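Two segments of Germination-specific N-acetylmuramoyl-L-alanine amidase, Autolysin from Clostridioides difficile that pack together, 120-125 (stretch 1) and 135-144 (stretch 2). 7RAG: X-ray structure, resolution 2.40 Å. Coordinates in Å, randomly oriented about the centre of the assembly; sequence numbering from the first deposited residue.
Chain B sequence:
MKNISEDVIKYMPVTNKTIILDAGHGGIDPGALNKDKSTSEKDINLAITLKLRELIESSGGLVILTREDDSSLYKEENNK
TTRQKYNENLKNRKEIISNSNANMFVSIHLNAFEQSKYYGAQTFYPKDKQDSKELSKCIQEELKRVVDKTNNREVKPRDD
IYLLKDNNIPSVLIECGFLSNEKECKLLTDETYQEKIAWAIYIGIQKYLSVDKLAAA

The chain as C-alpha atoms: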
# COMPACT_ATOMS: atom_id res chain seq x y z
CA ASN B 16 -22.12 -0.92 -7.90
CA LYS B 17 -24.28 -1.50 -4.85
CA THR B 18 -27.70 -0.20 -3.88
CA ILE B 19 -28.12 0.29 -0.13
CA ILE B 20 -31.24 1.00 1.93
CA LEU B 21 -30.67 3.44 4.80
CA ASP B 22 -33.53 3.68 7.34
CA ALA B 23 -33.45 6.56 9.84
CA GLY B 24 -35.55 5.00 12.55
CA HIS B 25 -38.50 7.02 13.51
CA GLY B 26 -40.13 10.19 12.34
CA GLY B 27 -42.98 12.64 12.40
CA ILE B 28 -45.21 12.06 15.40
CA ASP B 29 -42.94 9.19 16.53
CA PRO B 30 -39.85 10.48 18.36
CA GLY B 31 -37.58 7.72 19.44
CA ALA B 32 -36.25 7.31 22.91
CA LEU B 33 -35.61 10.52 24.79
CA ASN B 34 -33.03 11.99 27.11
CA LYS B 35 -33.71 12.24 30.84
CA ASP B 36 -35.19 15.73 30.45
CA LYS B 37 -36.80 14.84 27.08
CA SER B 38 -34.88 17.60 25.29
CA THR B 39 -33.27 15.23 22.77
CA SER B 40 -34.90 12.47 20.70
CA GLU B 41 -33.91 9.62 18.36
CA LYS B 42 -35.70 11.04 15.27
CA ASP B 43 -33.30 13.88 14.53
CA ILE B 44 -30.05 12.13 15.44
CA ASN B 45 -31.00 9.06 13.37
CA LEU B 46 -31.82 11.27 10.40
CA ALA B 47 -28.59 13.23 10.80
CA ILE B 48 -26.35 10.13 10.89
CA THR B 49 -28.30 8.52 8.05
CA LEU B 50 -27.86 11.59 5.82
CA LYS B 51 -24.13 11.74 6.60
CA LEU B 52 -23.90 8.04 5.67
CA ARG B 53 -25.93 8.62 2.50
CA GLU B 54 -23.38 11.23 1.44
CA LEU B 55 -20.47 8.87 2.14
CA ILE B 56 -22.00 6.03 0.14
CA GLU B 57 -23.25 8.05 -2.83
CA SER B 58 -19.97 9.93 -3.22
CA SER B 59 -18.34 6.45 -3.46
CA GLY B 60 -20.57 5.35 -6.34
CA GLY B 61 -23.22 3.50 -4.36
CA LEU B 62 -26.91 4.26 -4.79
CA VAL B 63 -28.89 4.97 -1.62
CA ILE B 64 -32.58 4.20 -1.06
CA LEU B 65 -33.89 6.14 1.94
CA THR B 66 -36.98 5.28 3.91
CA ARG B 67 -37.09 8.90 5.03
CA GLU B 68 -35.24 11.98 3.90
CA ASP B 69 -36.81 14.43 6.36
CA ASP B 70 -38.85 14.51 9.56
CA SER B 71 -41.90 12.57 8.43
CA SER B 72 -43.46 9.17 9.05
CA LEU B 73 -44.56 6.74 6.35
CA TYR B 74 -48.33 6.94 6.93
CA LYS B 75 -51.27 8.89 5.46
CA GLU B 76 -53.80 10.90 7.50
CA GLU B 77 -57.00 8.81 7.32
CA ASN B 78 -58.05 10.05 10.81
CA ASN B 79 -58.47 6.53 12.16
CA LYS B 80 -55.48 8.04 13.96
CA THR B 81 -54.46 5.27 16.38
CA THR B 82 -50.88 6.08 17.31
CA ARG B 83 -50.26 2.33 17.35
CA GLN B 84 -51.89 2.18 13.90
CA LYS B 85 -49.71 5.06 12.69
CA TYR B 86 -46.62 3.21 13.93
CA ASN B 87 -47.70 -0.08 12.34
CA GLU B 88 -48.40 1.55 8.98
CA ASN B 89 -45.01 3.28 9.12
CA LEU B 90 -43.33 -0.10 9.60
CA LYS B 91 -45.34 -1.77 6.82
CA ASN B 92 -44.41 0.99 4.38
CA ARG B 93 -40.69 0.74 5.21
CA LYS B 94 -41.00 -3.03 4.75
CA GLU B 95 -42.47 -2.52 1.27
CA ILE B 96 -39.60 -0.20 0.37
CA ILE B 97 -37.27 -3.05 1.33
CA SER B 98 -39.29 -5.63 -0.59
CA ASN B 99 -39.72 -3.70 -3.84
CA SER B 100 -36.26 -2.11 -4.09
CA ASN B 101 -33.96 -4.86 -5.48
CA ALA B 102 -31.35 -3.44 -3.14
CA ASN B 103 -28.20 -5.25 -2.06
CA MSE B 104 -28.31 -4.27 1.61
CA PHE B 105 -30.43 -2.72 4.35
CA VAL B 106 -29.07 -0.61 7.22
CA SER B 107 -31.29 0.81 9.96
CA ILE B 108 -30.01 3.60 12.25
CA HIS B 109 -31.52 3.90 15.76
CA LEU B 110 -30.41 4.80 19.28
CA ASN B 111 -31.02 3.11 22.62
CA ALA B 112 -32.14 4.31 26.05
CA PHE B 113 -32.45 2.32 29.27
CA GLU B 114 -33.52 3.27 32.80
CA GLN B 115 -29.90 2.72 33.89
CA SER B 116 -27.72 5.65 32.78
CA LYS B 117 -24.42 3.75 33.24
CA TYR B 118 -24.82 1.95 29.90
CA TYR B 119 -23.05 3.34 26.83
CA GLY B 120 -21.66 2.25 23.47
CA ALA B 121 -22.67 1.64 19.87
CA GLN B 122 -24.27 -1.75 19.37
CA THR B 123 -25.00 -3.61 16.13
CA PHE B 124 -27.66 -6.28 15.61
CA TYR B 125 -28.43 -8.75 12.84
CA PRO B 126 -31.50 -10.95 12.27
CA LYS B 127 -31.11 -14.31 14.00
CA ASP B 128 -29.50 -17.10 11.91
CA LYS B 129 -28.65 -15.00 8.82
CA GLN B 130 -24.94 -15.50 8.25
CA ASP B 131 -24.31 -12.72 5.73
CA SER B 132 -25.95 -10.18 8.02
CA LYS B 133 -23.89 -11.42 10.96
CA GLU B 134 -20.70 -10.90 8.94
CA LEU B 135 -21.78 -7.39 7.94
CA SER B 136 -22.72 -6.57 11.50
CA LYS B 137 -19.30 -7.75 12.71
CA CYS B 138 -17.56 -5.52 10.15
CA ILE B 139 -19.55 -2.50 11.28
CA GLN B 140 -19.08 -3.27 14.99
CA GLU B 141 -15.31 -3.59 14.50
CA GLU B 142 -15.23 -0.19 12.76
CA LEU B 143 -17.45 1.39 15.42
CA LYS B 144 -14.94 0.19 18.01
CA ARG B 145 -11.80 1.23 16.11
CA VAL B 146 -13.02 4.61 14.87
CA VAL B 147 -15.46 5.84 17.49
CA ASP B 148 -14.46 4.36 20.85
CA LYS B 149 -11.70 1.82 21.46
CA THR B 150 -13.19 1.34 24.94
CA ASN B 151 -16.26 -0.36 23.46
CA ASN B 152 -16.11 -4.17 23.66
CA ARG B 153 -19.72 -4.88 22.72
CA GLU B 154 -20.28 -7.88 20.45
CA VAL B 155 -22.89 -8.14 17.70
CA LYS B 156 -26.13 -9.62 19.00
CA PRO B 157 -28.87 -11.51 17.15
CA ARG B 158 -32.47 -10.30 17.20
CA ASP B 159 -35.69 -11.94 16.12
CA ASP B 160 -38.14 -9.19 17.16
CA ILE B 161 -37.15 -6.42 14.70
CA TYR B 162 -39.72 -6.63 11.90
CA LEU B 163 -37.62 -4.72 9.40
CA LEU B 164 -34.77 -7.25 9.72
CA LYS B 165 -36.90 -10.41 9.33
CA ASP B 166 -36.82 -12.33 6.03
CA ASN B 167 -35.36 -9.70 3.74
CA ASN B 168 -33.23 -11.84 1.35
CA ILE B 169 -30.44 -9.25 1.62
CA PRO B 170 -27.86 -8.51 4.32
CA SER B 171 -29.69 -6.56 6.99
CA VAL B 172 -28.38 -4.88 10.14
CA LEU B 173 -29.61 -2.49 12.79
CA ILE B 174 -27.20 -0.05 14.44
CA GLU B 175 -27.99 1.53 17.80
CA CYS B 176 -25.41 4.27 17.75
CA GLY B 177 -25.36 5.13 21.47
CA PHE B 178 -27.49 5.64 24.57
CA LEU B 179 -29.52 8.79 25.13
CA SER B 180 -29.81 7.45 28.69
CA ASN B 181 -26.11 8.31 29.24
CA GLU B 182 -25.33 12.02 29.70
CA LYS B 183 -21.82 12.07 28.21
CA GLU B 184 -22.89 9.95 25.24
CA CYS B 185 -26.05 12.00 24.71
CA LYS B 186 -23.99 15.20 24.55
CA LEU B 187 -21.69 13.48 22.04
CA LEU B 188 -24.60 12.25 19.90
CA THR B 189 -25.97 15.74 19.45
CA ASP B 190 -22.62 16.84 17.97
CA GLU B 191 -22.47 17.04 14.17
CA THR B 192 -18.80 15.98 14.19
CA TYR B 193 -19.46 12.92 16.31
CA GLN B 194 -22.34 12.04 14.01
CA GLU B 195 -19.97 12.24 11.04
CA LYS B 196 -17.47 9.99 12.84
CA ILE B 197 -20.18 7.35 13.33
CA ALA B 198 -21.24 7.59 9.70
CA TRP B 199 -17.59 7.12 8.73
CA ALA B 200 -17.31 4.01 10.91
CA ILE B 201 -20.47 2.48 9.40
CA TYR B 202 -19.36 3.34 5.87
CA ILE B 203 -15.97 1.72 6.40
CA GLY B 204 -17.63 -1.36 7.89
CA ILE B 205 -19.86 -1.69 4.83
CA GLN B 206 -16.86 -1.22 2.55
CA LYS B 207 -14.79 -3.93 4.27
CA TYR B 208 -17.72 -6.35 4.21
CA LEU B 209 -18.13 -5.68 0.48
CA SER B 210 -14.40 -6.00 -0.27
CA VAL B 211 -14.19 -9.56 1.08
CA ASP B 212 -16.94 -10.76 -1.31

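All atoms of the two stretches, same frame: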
# COMPACT_ATOMS: atom_id res chain seq x y z
N GLY B 120 -22.29 2.96 24.57
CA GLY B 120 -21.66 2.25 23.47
C GLY B 120 -22.56 2.06 22.26
O GLY B 120 -23.78 1.95 22.38
N ALA B 121 -21.95 2.04 21.07
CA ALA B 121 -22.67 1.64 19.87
C ALA B 121 -22.80 0.12 19.83
O ALA B 121 -21.86 -0.61 20.18
CB ALA B 121 -21.94 2.13 18.62
N GLN B 122 -23.96 -0.34 19.41
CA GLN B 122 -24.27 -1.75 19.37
C GLN B 122 -24.91 -2.10 18.03
O GLN B 122 -25.85 -1.43 17.61
CB GLN B 122 -25.21 -2.12 20.52
CG GLN B 122 -25.69 -3.55 20.46
CD GLN B 122 -24.61 -4.52 20.79
OE1 GLN B 122 -24.02 -4.45 21.88
NE2 GLN B 122 -24.30 -5.42 19.86
N THR B 123 -24.41 -3.14 17.37
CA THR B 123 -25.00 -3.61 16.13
C THR B 123 -25.78 -4.91 16.35
O THR B 123 -25.46 -5.71 17.23
CB THR B 123 -23.92 -3.82 15.07
OG1 THR B 123 -22.94 -2.80 15.22
CG2 THR B 123 -24.50 -3.71 13.68
N PHE B 124 -26.83 -5.09 15.57
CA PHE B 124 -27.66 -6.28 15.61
C PHE B 124 -27.87 -6.78 14.19
O PHE B 124 -27.80 -6.01 13.22
CB PHE B 124 -29.03 -6.02 16.25
CG PHE B 124 -28.99 -5.31 17.57
CD1 PHE B 124 -28.99 -6.02 18.76
CD2 PHE B 124 -29.00 -3.93 17.63
CE1 PHE B 124 -28.97 -5.36 19.98
CE2 PHE B 124 -28.98 -3.27 18.85
CZ PHE B 124 -28.97 -3.98 20.02
N TYR B 125 -28.16 -8.06 14.09
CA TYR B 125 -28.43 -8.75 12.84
C TYR B 125 -29.58 -9.71 13.09
O TYR B 125 -29.76 -10.19 14.22
CB TYR B 125 -27.20 -9.52 12.34
CG TYR B 125 -26.80 -10.69 13.24
CD1 TYR B 125 -27.24 -11.98 12.96
CD2 TYR B 125 -26.00 -10.49 14.36
CE1 TYR B 125 -26.90 -13.04 13.76
CE2 TYR B 125 -25.65 -11.54 15.18
CZ TYR B 125 -26.10 -12.81 14.87
OH TYR B 125 -25.75 -13.87 15.67
N LEU B 135 -21.72 -8.84 8.14
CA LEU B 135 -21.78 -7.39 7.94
C LEU B 135 -21.81 -6.67 9.27
O LEU B 135 -21.08 -5.68 9.48
CB LEU B 135 -23.02 -7.01 7.12
CG LEU B 135 -23.37 -5.53 6.99
CD1 LEU B 135 -22.33 -4.72 6.25
CD2 LEU B 135 -24.67 -5.44 6.25
N SER B 136 -22.62 -7.18 10.20
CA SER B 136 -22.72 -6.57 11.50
C SER B 136 -21.36 -6.56 12.17
O SER B 136 -20.97 -5.54 12.75
CB SER B 136 -23.75 -7.30 12.35
OG SER B 136 -23.22 -8.51 12.86
N LYS B 137 -20.63 -7.68 12.09
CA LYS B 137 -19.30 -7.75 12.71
C LYS B 137 -18.36 -6.71 12.11
O LYS B 137 -17.60 -6.06 12.83
CB LYS B 137 -18.71 -9.15 12.56
CG LYS B 137 -19.34 -10.22 13.43
CD LYS B 137 -18.58 -11.54 13.29
CE LYS B 137 -19.11 -12.62 14.20
NZ LYS B 137 -18.22 -13.85 14.24
N CYS B 138 -18.39 -6.55 10.78
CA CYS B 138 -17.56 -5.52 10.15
C CYS B 138 -17.88 -4.13 10.70
O CYS B 138 -16.98 -3.36 11.06
CB CYS B 138 -17.75 -5.53 8.63
SG CYS B 138 -17.05 -6.97 7.80
N ILE B 139 -19.17 -3.82 10.80
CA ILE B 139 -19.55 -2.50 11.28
C ILE B 139 -19.20 -2.34 12.76
O ILE B 139 -18.73 -1.28 13.17
CB ILE B 139 -21.04 -2.25 11.00
CG1 ILE B 139 -21.23 -2.12 9.50
CG2 ILE B 139 -21.51 -1.05 11.76
CD1 ILE B 139 -22.64 -2.30 9.06
N GLN B 140 -19.40 -3.38 13.57
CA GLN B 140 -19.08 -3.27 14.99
C GLN B 140 -17.58 -3.08 15.20
O GLN B 140 -17.17 -2.27 16.05
CB GLN B 140 -19.57 -4.50 15.75
CG GLN B 140 -19.53 -4.34 17.25
CD GLN B 140 -20.46 -3.25 17.76
OE1 GLN B 140 -21.62 -3.20 17.37
NE2 GLN B 140 -19.94 -2.38 18.62
N GLU B 141 -16.75 -3.80 14.44
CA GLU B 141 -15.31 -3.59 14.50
C GLU B 141 -14.93 -2.15 14.15
O GLU B 141 -14.10 -1.53 14.83
CB GLU B 141 -14.60 -4.56 13.57
CG GLU B 141 -14.09 -5.83 14.22
CD GLU B 141 -14.17 -7.01 13.27
OE1 GLU B 141 -14.31 -6.77 12.04
OE2 GLU B 141 -14.11 -8.18 13.76
N GLU B 142 -15.54 -1.58 13.09
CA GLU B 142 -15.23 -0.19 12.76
C GLU B 142 -15.77 0.78 13.80
O GLU B 142 -15.14 1.80 14.08
CB GLU B 142 -15.75 0.17 11.38
CG GLU B 142 -15.13 -0.63 10.30
CD GLU B 142 -13.63 -0.67 10.41
OE1 GLU B 142 -13.00 0.40 10.38
OE2 GLU B 142 -13.08 -1.79 10.55
N LEU B 143 -16.93 0.51 14.38
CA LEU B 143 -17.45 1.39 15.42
C LEU B 143 -16.50 1.42 16.60
O LEU B 143 -16.19 2.49 17.14
CB LEU B 143 -18.85 0.94 15.86
CG LEU B 143 -20.01 1.12 14.87
CD1 LEU B 143 -21.28 0.45 15.39
CD2 LEU B 143 -20.28 2.57 14.60
N LYS B 144 -15.96 0.25 16.97
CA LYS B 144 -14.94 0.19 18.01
C LYS B 144 -13.69 0.97 17.61
O LYS B 144 -13.23 1.84 18.36
CB LYS B 144 -14.57 -1.27 18.30
CG LYS B 144 -13.65 -1.45 19.50
CD LYS B 144 -13.05 -2.86 19.55
CE LYS B 144 -11.95 -2.96 20.62
NZ LYS B 144 -11.01 -4.14 20.46

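A single carboxamide can tie a helix to the edge of a neighbouring backbone, because it carries a donor and an acceptor side by side, as the peptide group does. Gln140 illustrates the principle. Gln140 NE2 donates to Ala121 O at 3.0 Å in a nearly straight hydrogen bond (161°), while Gln140 OE1 accepts from Thr123 OG1 at 2.6 Å. The same oxygen receives a weak bond from Thr123 N, 2.8 Å from Gln140 OE1 but bent to 127°. The amide thus spans the backbone from Ala121 to Thr123, engaging groups that would otherwise need partners in a buried setting. Although the CA-to-CB bond of Gln140 points sideways, chi1 near 180° (t) and chi2 near +60° (p) bring the amide to the strand; glutamine has both the reach and the paired chemistry for this position.

The strand 122-125 and the helix run almost exactly antiparallel, at 177°, with their axes 8.0 Å apart at closest approach. Strand alternation decides which residues face the helix: the CA-to-CB bonds of Thr123 and Tyr125 point toward it, those of Gln122 and Phe124 away, though the end of Gln122 comes back nearer. Gln122 NE2 donates to Thr123 O at 2.9 Å, within its own stretch.

Thr123 is the residue most covered by the partner stretch. Beyond its hydroxyl bond, Thr123 packs its methyl CG2 3.9 Å from Ser136 CB; Thr123 OG1 also lies 3.7 Å from Leu143 CD1, a van der Waals contact. Thr123 and Ser136 form the closest register pair, with CA atoms 5.9 Å apart, and both side chains there are short. Farther along the helix, Ala121 CB meets Leu143 CD1 at 3.7 Å, a short side chain matched by a longer one. At the other end, Tyr125 CD2 rests 3.7 Å from Ser136 OG. Together the stretches bury 339 Å², a modest area anchored by one well-placed amide.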